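PDB 5NB8: CCN family member 3 from Rattus norvegicus, which binds integrins and membrane receptors such as NOTCH1 to regulate cell proliferation, adhesion, migration, differentiation and survival, and is represented here by its von Willebrand factor C domain. Local coordinates for residues Tyr13-Glu17 with Thr28-Gly32; Glu20-His26 with Val37-Leu42; Asp50-Lys55 with Lys66-Gly70. All blocks are in the same frame, centred on the assembly; numbering follows the deposited sequence.

Contact 1. Residues Tyr13-Glu17 with Thr28-Gly32; sequences YRNGE and TCRDG
Residues Tyr13-Glu17 leave strand 11-13 and reverse in a type II beta turn from Arg14 to Glu17. Asn15 has phi/psi of -51/135° and Gly16 of 75/-7°, so the third turn position has the positive phi that glycine favours. Glu17 N donates to Arg14 O at 2.8 Å and closes the turn. Facing it, Thr28-Arg30 form the end of an extended strand, and the chain then bends at Asp31, which has phi/psi of 53/47°. The closest CA pair is Asn15 and Arg30, 5.2 Å apart. The peptide groups of Cys29 join the two segments. Gly16 N donates to Cys29 O at 2.7 Å, and Cys29 N donates to Glu17 O at 2.9 Å. Thr28 CA also lies 3.5 Å from Glu17 O in a CA-H...O contact.

The Cys29 side chain (chi1 t) points toward the turn. Its CB is 3.4 Å from Arg14 O and 4.1 Å from Tyr13 CB. Asn15 (chi1 t) accepts a hydrogen bond through OD1 from Asp31 N at 2.8 Å, which ties the turn to the bend after the strand. Because the turn brings Glu17 back beside Arg14, its extended side chain (chi1 and chi2 t) lets OE1 accept from Arg14 N at 2.7 Å. Asp31 OD1 is hydrogen-bonded to Gly3 N.

The contact sits near the N-terminal end of the von Willebrand factor C domain. Cys29 is disulfide-bonded to Cys6, so strand 25-30 is linked to strand 6-8. Tyr13 points its CB toward Cys29, but its ring leads away and stacks with that of Phe19, in strand 18-19.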
loop_
_atom_site.group_PDB
_atom_site.type_symbol
_atom_site.label_atom_id
_atom_site.label_comp_id
_atom_site.label_asym_id
_atom_site.label_seq_id
_atom_site.Cartn_x
_atom_site.Cartn_y
_atom_site.Cartn_z
ATOM N N TYR A 13 4.174 12.661 12.575
ATOM C CA TYR A 13 2.966 13.052 11.865
ATOM C C TYR A 13 1.938 13.516 12.887
ATOM O O TYR A 13 1.786 12.900 13.945
ATOM C CB TYR A 13 2.438 11.888 11.013
ATOM C CG TYR A 13 3.414 11.535 9.905
ATOM C CD1 TYR A 13 3.485 12.299 8.743
ATOM C CD2 TYR A 13 4.302 10.484 10.048
ATOM C CE1 TYR A 13 4.407 11.997 7.737
ATOM C CE2 TYR A 13 5.216 10.174 9.056
ATOM C CZ TYR A 13 5.260 10.922 7.907
ATOM O OH TYR A 13 6.179 10.602 6.943
ATOM N N ARG A 14 1.242 14.603 12.580
ATOM C CA ARG A 14 0.317 15.140 13.556
ATOM C C ARG A 14 -0.997 14.377 13.500
ATOM O O ARG A 14 -1.312 13.705 12.513
ATOM C CB ARG A 14 0.109 16.643 13.338
ATOM C CG ARG A 14 1.296 17.484 13.841
ATOM C CD ARG A 14 1.187 18.956 13.477
ATOM N NE ARG A 14 1.259 19.151 12.033
ATOM C CZ ARG A 14 0.212 19.416 11.258
ATOM N NH1 ARG A 14 -0.998 19.542 11.796
ATOM N NH2 ARG A 14 0.380 19.567 9.948
ATOM N N ASN A 15 -1.724 14.417 14.619
ATOM C CA ASN A 15 -3.051 13.825 14.683
ATOM C C ASN A 15 -3.890 14.321 13.516
ATOM O O ASN A 15 -3.883 15.509 13.190
ATOM C CB ASN A 15 -3.734 14.182 16.014
ATOM C CG ASN A 15 -5.143 13.594 16.133
ATOM O OD1 ASN A 15 -5.389 12.434 15.776
ATOM N ND2 ASN A 15 -6.080 14.403 16.639
ATOM N N GLY A 16 -4.591 13.399 12.867
ATOM C CA GLY A 16 -5.338 13.732 11.677
ATOM C C GLY A 16 -4.522 13.952 10.411
ATOM O O GLY A 16 -5.122 14.115 9.341
ATOM N N GLU A 17 -3.189 13.962 10.481
ATOM C CA GLU A 17 -2.362 14.182 9.290
ATOM C C GLU A 17 -2.271 12.916 8.433
ATOM O O GLU A 17 -2.237 11.794 8.949
ATOM C CB GLU A 17 -0.954 14.655 9.688
ATOM C CG GLU A 17 0.012 14.957 8.531
ATOM C CD GLU A 17 1.344 15.614 8.959
ATOM O OE1 GLU A 17 1.579 15.810 10.173
ATOM O OE2 GLU A 17 2.163 15.942 8.066
ATOM N N THR A 28 -2.911 7.488 7.654
ATOM C CA THR A 28 -3.454 8.548 8.497
ATOM C C THR A 28 -3.022 8.312 9.936
ATOM O O THR A 28 -3.091 7.189 10.437
ATOM C CB THR A 28 -4.985 8.593 8.413
ATOM O OG1 THR A 28 -5.370 8.831 7.054
ATOM C CG2 THR A 28 -5.573 9.716 9.325
ATOM N N CYS A 29 -2.578 9.375 10.594
ATOM C CA CYS A 29 -2.285 9.348 12.016
ATOM C C CYS A 29 -3.560 9.694 12.778
ATOM O O CYS A 29 -4.177 10.731 12.512
ATOM C CB CYS A 29 -1.174 10.340 12.335
ATOM S SG CYS A 29 -0.942 10.641 14.092
ATOM N N ARG A 30 -3.962 8.831 13.711
ATOM C CA ARG A 30 -5.180 9.035 14.503
ATOM C C ARG A 30 -4.839 8.786 15.967
ATOM O O ARG A 30 -4.719 7.631 16.382
ATOM C CB ARG A 30 -6.320 8.106 14.070
ATOM C CG ARG A 30 -6.693 8.111 12.586
ATOM C CD ARG A 30 -7.932 7.250 12.320
ATOM N NE ARG A 30 -8.192 7.115 10.887
ATOM C CZ ARG A 30 -7.581 6.233 10.100
ATOM N NH1 ARG A 30 -7.866 6.181 8.805
ATOM N NH2 ARG A 30 -6.684 5.399 10.609
ATOM N N ASP A 31 -4.693 9.866 16.739
ATOM C CA ASP A 31 -4.505 9.777 18.182
ATOM C C ASP A 31 -3.350 8.847 18.543
ATOM O O ASP A 31 -3.475 7.972 19.402
ATOM C CB ASP A 31 -5.801 9.334 18.861
ATOM C CG ASP A 31 -6.973 10.235 18.506
ATOM O OD1 ASP A 31 -6.911 11.444 18.814
ATOM O OD2 ASP A 31 -7.939 9.751 17.883
ATOM N N GLY A 32 -2.220 9.018 17.858
ATOM C CA GLY A 32 -1.022 8.276 18.179
ATOM C C GLY A 32 -0.854 6.966 17.441
ATOM O O GLY A 32 0.175 6.307 17.616
#

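Contact 2. Residues Glu20-His26 with Val37-Leu42; sequences EPNCQYH and VPRCQL
This is a surface contact at the open end of the hairpin of strands 25-30 and 33-38, near the middle of the chain. Tyr25 and Pro38 are an antiparallel non-hydrogen-bonded pair, CA-CA 4.6 Å. His26 and Val37 are the hydrogen-bonded pair: His26 N donates to Val37 O at 3.0 Å, and Val37 N to His26 O at 2.8 Å. Arg39 N donates to Gln24 O at 2.8 Å. A water bridges Gln24 O (2.9 Å) and Cys40 N (3.0 Å).

Asn22-Tyr25 form a type I beta turn. Asn22 OD1 accepts from Gln24 N at 2.9 Å, an Asx turn. Here the von Willebrand factor C fold passes to its cystine-linked C-terminal part: Cys23 is disulfide-bonded to Cys63, and Cys40 to Cys64. Gln24 NE2 is hydrogen-bonded to Glu65 OE2 and Cys63 O.

The Tyr25 ring (chi1 m) has CE2 3.9 Å from Pro38 CB. Arg39 (chi1 m, chi2 t, chi3 p) reaches back past Tyr25, and its NH2 forms a salt bridge with Glu20 OE1 at 2.8 Å.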
loop_
_atom_site.group_PDB
_atom_site.type_symbol
_atom_site.label_atom_id
_atom_site.label_comp_id
_atom_site.label_asym_id
_atom_site.label_seq_id
_atom_site.Cartn_x
_atom_site.Cartn_y
_atom_site.Cartn_z
ATOM N N GLU A 20 1.993 9.520 2.565
ATOM C CA GLU A 20 2.221 8.359 1.706
ATOM C C GLU A 20 3.656 7.891 1.889
ATOM O O GLU A 20 4.593 8.589 1.449
ATOM C CB GLU A 20 1.950 8.706 0.247
ATOM C CG GLU A 20 0.658 9.460 0.053
ATOM C CD GLU A 20 0.526 10.006 -1.343
ATOM O OE1 GLU A 20 1.231 9.495 -2.242
ATOM O OE2 GLU A 20 -0.274 10.948 -1.540
ATOM N N PRO A 21 3.891 6.752 2.538
ATOM C CA PRO A 21 5.276 6.286 2.663
ATOM C C PRO A 21 5.830 5.802 1.332
ATOM O O PRO A 21 7.047 5.854 1.124
ATOM C CB PRO A 21 5.180 5.160 3.695
ATOM C CG PRO A 21 3.769 4.613 3.519
ATOM C CD PRO A 21 2.916 5.800 3.100
ATOM N N ASN A 22 4.960 5.350 0.431
ATOM C CA ASN A 22 5.288 5.049 -0.960
ATOM C C ASN A 22 4.005 5.230 -1.767
ATOM O O ASN A 22 2.942 5.516 -1.206
ATOM C CB ASN A 22 5.880 3.635 -1.103
ATOM C CG ASN A 22 4.997 2.566 -0.469
ATOM O OD1 ASN A 22 3.805 2.463 -0.776
ATOM N ND2 ASN A 22 5.562 1.798 0.451
ATOM N N CYS A 23 4.099 5.054 -3.091
ATOM C CA CYS A 23 2.944 5.249 -3.969
ATOM C C CYS A 23 1.843 4.219 -3.747
ATOM O O CYS A 23 0.708 4.433 -4.190
ATOM C CB CYS A 23 3.389 5.219 -5.441
ATOM S SG CYS A 23 3.907 3.575 -6.012
ATOM N N GLN A 24 2.137 3.120 -3.059
ATOM C CA GLN A 24 1.177 2.040 -2.895
ATOM C C GLN A 24 0.273 2.194 -1.675
ATOM O O GLN A 24 -0.708 1.449 -1.561
ATOM C CB GLN A 24 1.922 0.705 -2.821
ATOM C CG GLN A 24 2.728 0.413 -4.102
ATOM C CD GLN A 24 3.129 -1.034 -4.213
ATOM O OE1 GLN A 24 2.955 -1.801 -3.269
ATOM N NE2 GLN A 24 3.655 -1.428 -5.373
ATOM N N TYR A 25 0.554 3.126 -0.763
ATOM C CA TYR A 25 -0.226 3.203 0.473
ATOM C C TYR A 25 -0.553 4.641 0.854
ATOM O O TYR A 25 0.209 5.568 0.572
ATOM C CB TYR A 25 0.505 2.508 1.625
ATOM C CG TYR A 25 0.269 1.023 1.597
ATOM C CD1 TYR A 25 1.098 0.182 0.872
ATOM C CD2 TYR A 25 -0.809 0.466 2.265
ATOM C CE1 TYR A 25 0.872 -1.187 0.830
ATOM C CE2 TYR A 25 -1.049 -0.897 2.221
ATOM C CZ TYR A 25 -0.201 -1.717 1.495
ATOM O OH TYR A 25 -0.429 -3.069 1.453
ATOM N N HIS A 26 -1.708 4.811 1.498
ATOM C CA HIS A 26 -2.158 6.088 2.036
ATOM C C HIS A 26 -2.396 5.896 3.528
ATOM O O HIS A 26 -3.179 5.025 3.918
ATOM C CB HIS A 26 -3.437 6.549 1.335
ATOM C CG HIS A 26 -3.983 7.849 1.835
ATOM N ND1 HIS A 26 -3.435 9.066 1.494
ATOM C CD2 HIS A 26 -5.043 8.124 2.633
ATOM C CE1 HIS A 26 -4.124 10.034 2.072
ATOM N NE2 HIS A 26 -5.106 9.489 2.767
ATOM N N VAL A 37 -4.199 2.454 4.072
ATOM C CA VAL A 37 -4.993 1.693 3.105
ATOM C C VAL A 37 -4.223 1.519 1.804
ATOM O O VAL A 37 -3.546 2.453 1.351
ATOM C CB VAL A 37 -6.341 2.373 2.833
ATOM C CG1 VAL A 37 -7.257 2.236 4.051
ATOM C CG2 VAL A 37 -6.125 3.850 2.524
ATOM N N PRO A 38 -4.338 0.368 1.156
ATOM C CA PRO A 38 -3.678 0.180 -0.133
ATOM C C PRO A 38 -4.332 1.022 -1.206
ATOM O O PRO A 38 -5.543 1.256 -1.202
ATOM C CB PRO A 38 -3.862 -1.317 -0.416
ATOM C CG PRO A 38 -5.113 -1.686 0.328
ATOM C CD PRO A 38 -5.193 -0.779 1.527
ATOM N N ARG A 39 -3.501 1.504 -2.122
ATOM C CA ARG A 39 -3.974 2.222 -3.292
ATOM C C ARG A 39 -4.002 1.350 -4.540
ATOM O O ARG A 39 -4.607 1.744 -5.538
ATOM C CB ARG A 39 -3.104 3.463 -3.524
ATOM C CG ARG A 39 -3.228 4.462 -2.362
ATOM C CD ARG A 39 -2.208 5.573 -2.430
ATOM N NE ARG A 39 -2.305 6.319 -3.674
ATOM C CZ ARG A 39 -1.417 7.225 -4.067
ATOM N NH1 ARG A 39 -1.580 7.861 -5.217
ATOM N NH2 ARG A 39 -0.365 7.497 -3.307
ATOM N N CYS A 40 -3.397 0.171 -4.492
ATOM C CA CYS A 40 -3.443 -0.780 -5.595
ATOM C C CYS A 40 -4.603 -1.752 -5.391
ATOM O O CYS A 40 -5.220 -1.809 -4.323
ATOM C CB CYS A 40 -2.114 -1.535 -5.707
ATOM S SG CYS A 40 -0.658 -0.481 -6.014
ATOM N N GLN A 41 -4.905 -2.520 -6.436
ATOM C CA GLN A 41 -5.903 -3.586 -6.361
ATOM C C GLN A 41 -5.216 -4.864 -5.918
ATOM O O GLN A 41 -4.499 -5.492 -6.705
ATOM C CB GLN A 41 -6.574 -3.826 -7.707
ATOM C CG GLN A 41 -7.725 -2.955 -8.035
ATOM C CD GLN A 41 -8.411 -3.399 -9.321
ATOM O OE1 GLN A 41 -9.095 -4.430 -9.373
ATOM N NE2 GLN A 41 -8.233 -2.607 -10.367
ATOM N N LEU A 42 -5.445 -5.271 -4.672
ATOM C CA LEU A 42 -4.874 -6.526 -4.193
ATOM C C LEU A 42 -5.771 -7.681 -4.632
ATOM O O LEU A 42 -6.358 -8.399 -3.825
ATOM C CB LEU A 42 -4.669 -6.481 -2.680
ATOM C CG LEU A 42 -3.783 -5.279 -2.298
ATOM C CD1 LEU A 42 -3.353 -5.286 -0.849
ATOM C CD2 LEU A 42 -2.567 -5.230 -3.197
HETATM O O HOH W 1 -1.471 -1.098 -2.611
#

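Contact 3. Residues Asp50-Lys55 with Lys66-Gly70; sequences DCPAPK and KWTCG. With IMD (imidazole), chain E.
Asp50-Ala53 form a loop that leads into Pro54-Lys55, which runs antiparallel to Lys66-Cys69. Pro54 and Cys69 are a non-hydrogen-bonded pair, CA-CA 4.8 Å. Lys55 and Thr68 are a hydrogen-bonded pair, CA-CA 5.4 Å. Lys55 N donates to Thr68 O at 3.0 Å, and Thr68 N to Lys55 O at 2.9 Å. Gly70 N donates to Ala53 O at 3.1 Å.

Cys51 (chi1 t) and Cys69 (chi1 m) form a disulfide, SG-SG 2.1 Å, with chi3 of -99°. It joins the loop before the first strand to the end of the second. Thr68 takes chi1 p, which lets OG1 donate to Lys55 O at 3.0 Å. This oxygen therefore accepts from both the backbone and the side chain of Thr68. Lys55 extends with chi1 to chi3 all t on the Thr68 face. Trp67 (chi1 m, chi2 107°) brings the benzo edge of its indole to the first strand: CZ3 is 4.0 Å from Pro54 CB, and CE3 is 3.7 Å from Lys55 C. Its NE1 is hydrogen-bonded to Asp43 OD1. An imidazole, probably from the crystallisation liquor, makes a weak hydrogen bond from N1 to Trp67 O at 3.5 Å.

This disulfide-tied hairpin belongs to the C-terminal part of the von Willebrand factor C domain. Leu45, in the loop that precedes it, touches both Pro54 and Trp67. Beyond Lys55, strand 54-57 continues to Val57, which pairs with Lys66.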
loop_
_atom_site.group_PDB
_atom_site.type_symbol
_atom_site.label_atom_id
_atom_site.label_comp_id
_atom_site.label_asym_id
_atom_site.label_seq_id
_atom_site.Cartn_x
_atom_site.Cartn_y
_atom_site.Cartn_z
ATOM N N ASP A 50 -3.944 -21.160 -20.366
ATOM C CA ASP A 50 -2.703 -20.688 -20.961
ATOM C C ASP A 50 -1.852 -19.904 -19.975
ATOM O O ASP A 50 -0.876 -19.261 -20.381
ATOM C CB ASP A 50 -3.008 -19.829 -22.184
ATOM C CG ASP A 50 -3.864 -20.557 -23.205
ATOM O OD1 ASP A 50 -3.589 -21.744 -23.484
ATOM O OD2 ASP A 50 -4.819 -19.941 -23.725
ATOM N N CYS A 51 -2.192 -19.946 -18.693
ATOM C CA CYS A 51 -1.544 -19.128 -17.668
ATOM C C CYS A 51 -1.455 -19.976 -16.404
ATOM O O CYS A 51 -2.227 -19.800 -15.455
ATOM C CB CYS A 51 -2.341 -17.839 -17.443
ATOM S SG CYS A 51 -1.492 -16.444 -16.687
ATOM N N PRO A 52 -0.537 -20.945 -16.378
ATOM C CA PRO A 52 -0.539 -21.904 -15.267
ATOM C C PRO A 52 0.011 -21.325 -13.987
ATOM O O PRO A 52 -0.317 -21.822 -12.903
ATOM C CB PRO A 52 0.346 -23.051 -15.788
ATOM C CG PRO A 52 0.444 -22.836 -17.273
ATOM C CD PRO A 52 0.411 -21.346 -17.428
ATOM N N ALA A 53 0.836 -20.288 -14.081
ATOM C CA ALA A 53 1.553 -19.735 -12.937
ATOM C C ALA A 53 1.410 -18.219 -12.961
ATOM O O ALA A 53 2.381 -17.499 -13.229
ATOM C CB ALA A 53 3.022 -20.166 -12.963
ATOM N N PRO A 54 0.208 -17.699 -12.710
ATOM C CA PRO A 54 0.045 -16.242 -12.650
ATOM C C PRO A 54 0.935 -15.665 -11.566
ATOM O O PRO A 54 1.033 -16.211 -10.467
ATOM C CB PRO A 54 -1.442 -16.059 -12.309
ATOM C CG PRO A 54 -2.087 -17.352 -12.690
ATOM C CD PRO A 54 -1.052 -18.400 -12.414
ATOM N N LYS A 55 1.596 -14.558 -11.885
ATOM C CA LYS A 55 2.472 -13.901 -10.923
ATOM C C LYS A 55 2.423 -12.396 -11.154
ATOM O O LYS A 55 2.471 -11.942 -12.302
ATOM C CB LYS A 55 3.901 -14.442 -11.056
ATOM C CG LYS A 55 4.919 -13.852 -10.106
ATOM C CD LYS A 55 6.265 -14.558 -10.277
ATOM C CE LYS A 55 7.380 -13.835 -9.531
ATOM N NZ LYS A 55 7.049 -13.623 -8.091
ATOM N N LYS A 66 1.501 -5.742 -11.856
ATOM C CA LYS A 66 0.538 -6.215 -12.838
ATOM C C LYS A 66 0.702 -7.710 -13.054
ATOM O O LYS A 66 1.780 -8.273 -12.853
ATOM C CB LYS A 66 0.693 -5.494 -14.183
ATOM C CG LYS A 66 0.646 -3.970 -14.105
ATOM C CD LYS A 66 -0.669 -3.483 -13.532
ATOM C CE LYS A 66 -0.648 -1.978 -13.304
ATOM N NZ LYS A 66 -1.979 -1.491 -12.858
ATOM N N TRP A 67 -0.368 -8.343 -13.524
ATOM C CA TRP A 67 -0.367 -9.791 -13.673
ATOM C C TRP A 67 0.382 -10.207 -14.929
ATOM O O TRP A 67 0.267 -9.565 -15.975
ATOM C CB TRP A 67 -1.797 -10.336 -13.712
ATOM C CG TRP A 67 -2.464 -10.365 -12.351
ATOM C CD1 TRP A 67 -3.451 -9.536 -11.912
ATOM C CD2 TRP A 67 -2.164 -11.247 -11.252
ATOM N NE1 TRP A 67 -3.789 -9.841 -10.610
ATOM C CE2 TRP A 67 -3.014 -10.886 -10.180
ATOM C CE3 TRP A 67 -1.266 -12.306 -11.073
ATOM C CZ2 TRP A 67 -3.010 -11.563 -8.947
ATOM C CZ3 TRP A 67 -1.252 -12.973 -9.846
ATOM C CH2 TRP A 67 -2.114 -12.591 -8.798
ATOM N N THR A 68 1.167 -11.277 -14.804
ATOM C CA THR A 68 1.867 -11.920 -15.912
ATOM C C THR A 68 1.629 -13.416 -15.822
ATOM O O THR A 68 1.153 -13.935 -14.804
ATOM C CB THR A 68 3.380 -11.659 -15.883
ATOM O OG1 THR A 68 3.976 -12.482 -14.873
ATOM C CG2 THR A 68 3.680 -10.189 -15.561
ATOM N N CYS A 69 1.998 -14.106 -16.894
ATOM C CA CYS A 69 1.932 -15.559 -16.974
ATOM C C CYS A 69 3.367 -16.068 -17.002
ATOM O O CYS A 69 4.067 -15.905 -18.006
ATOM C CB CYS A 69 1.145 -15.996 -18.211
ATOM S SG CYS A 69 -0.581 -15.408 -18.247
ATOM N N GLY A 70 3.809 -16.657 -15.895
ATOM C CA GLY A 70 5.158 -17.193 -15.801
ATOM C C GLY A 70 5.278 -18.642 -16.239
ATOM O O GLY A 70 6.153 -19.000 -17.032
HETATM N N1 IMD E . 1.329 -6.590 -17.430
HETATM C C2 IMD E . 0.537 -5.592 -17.875
HETATM N N3 IMD E . 1.320 -4.608 -18.368
HETATM C C4 IMD E . 2.609 -4.982 -18.237
HETATM C C5 IMD E . 2.613 -6.236 -17.645
#

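In the fold
From the N terminus, the chain makes strands 6-8 and 11-13, then enters the turn of contact 1. That contact closes when strand 25-30 returns to the turn. Before it closes, residues 20-26 have opened contact 2, which closes at 37-42, where the second hairpin strand ends. Contacts 1 and 2 therefore cross. They use strand 25-30 at separate places, with centres about 17 Å apart. Contact 3 follows in series and closes the C-terminal hairpin. It lies about 39 Å from contact 1, centre to centre, across the centre of the chain. Contact 2 lies between them in the elongated domain, where disulfides from Cys23 and Cys40 lead to Cys63 and Cys64, just before strand 66-69.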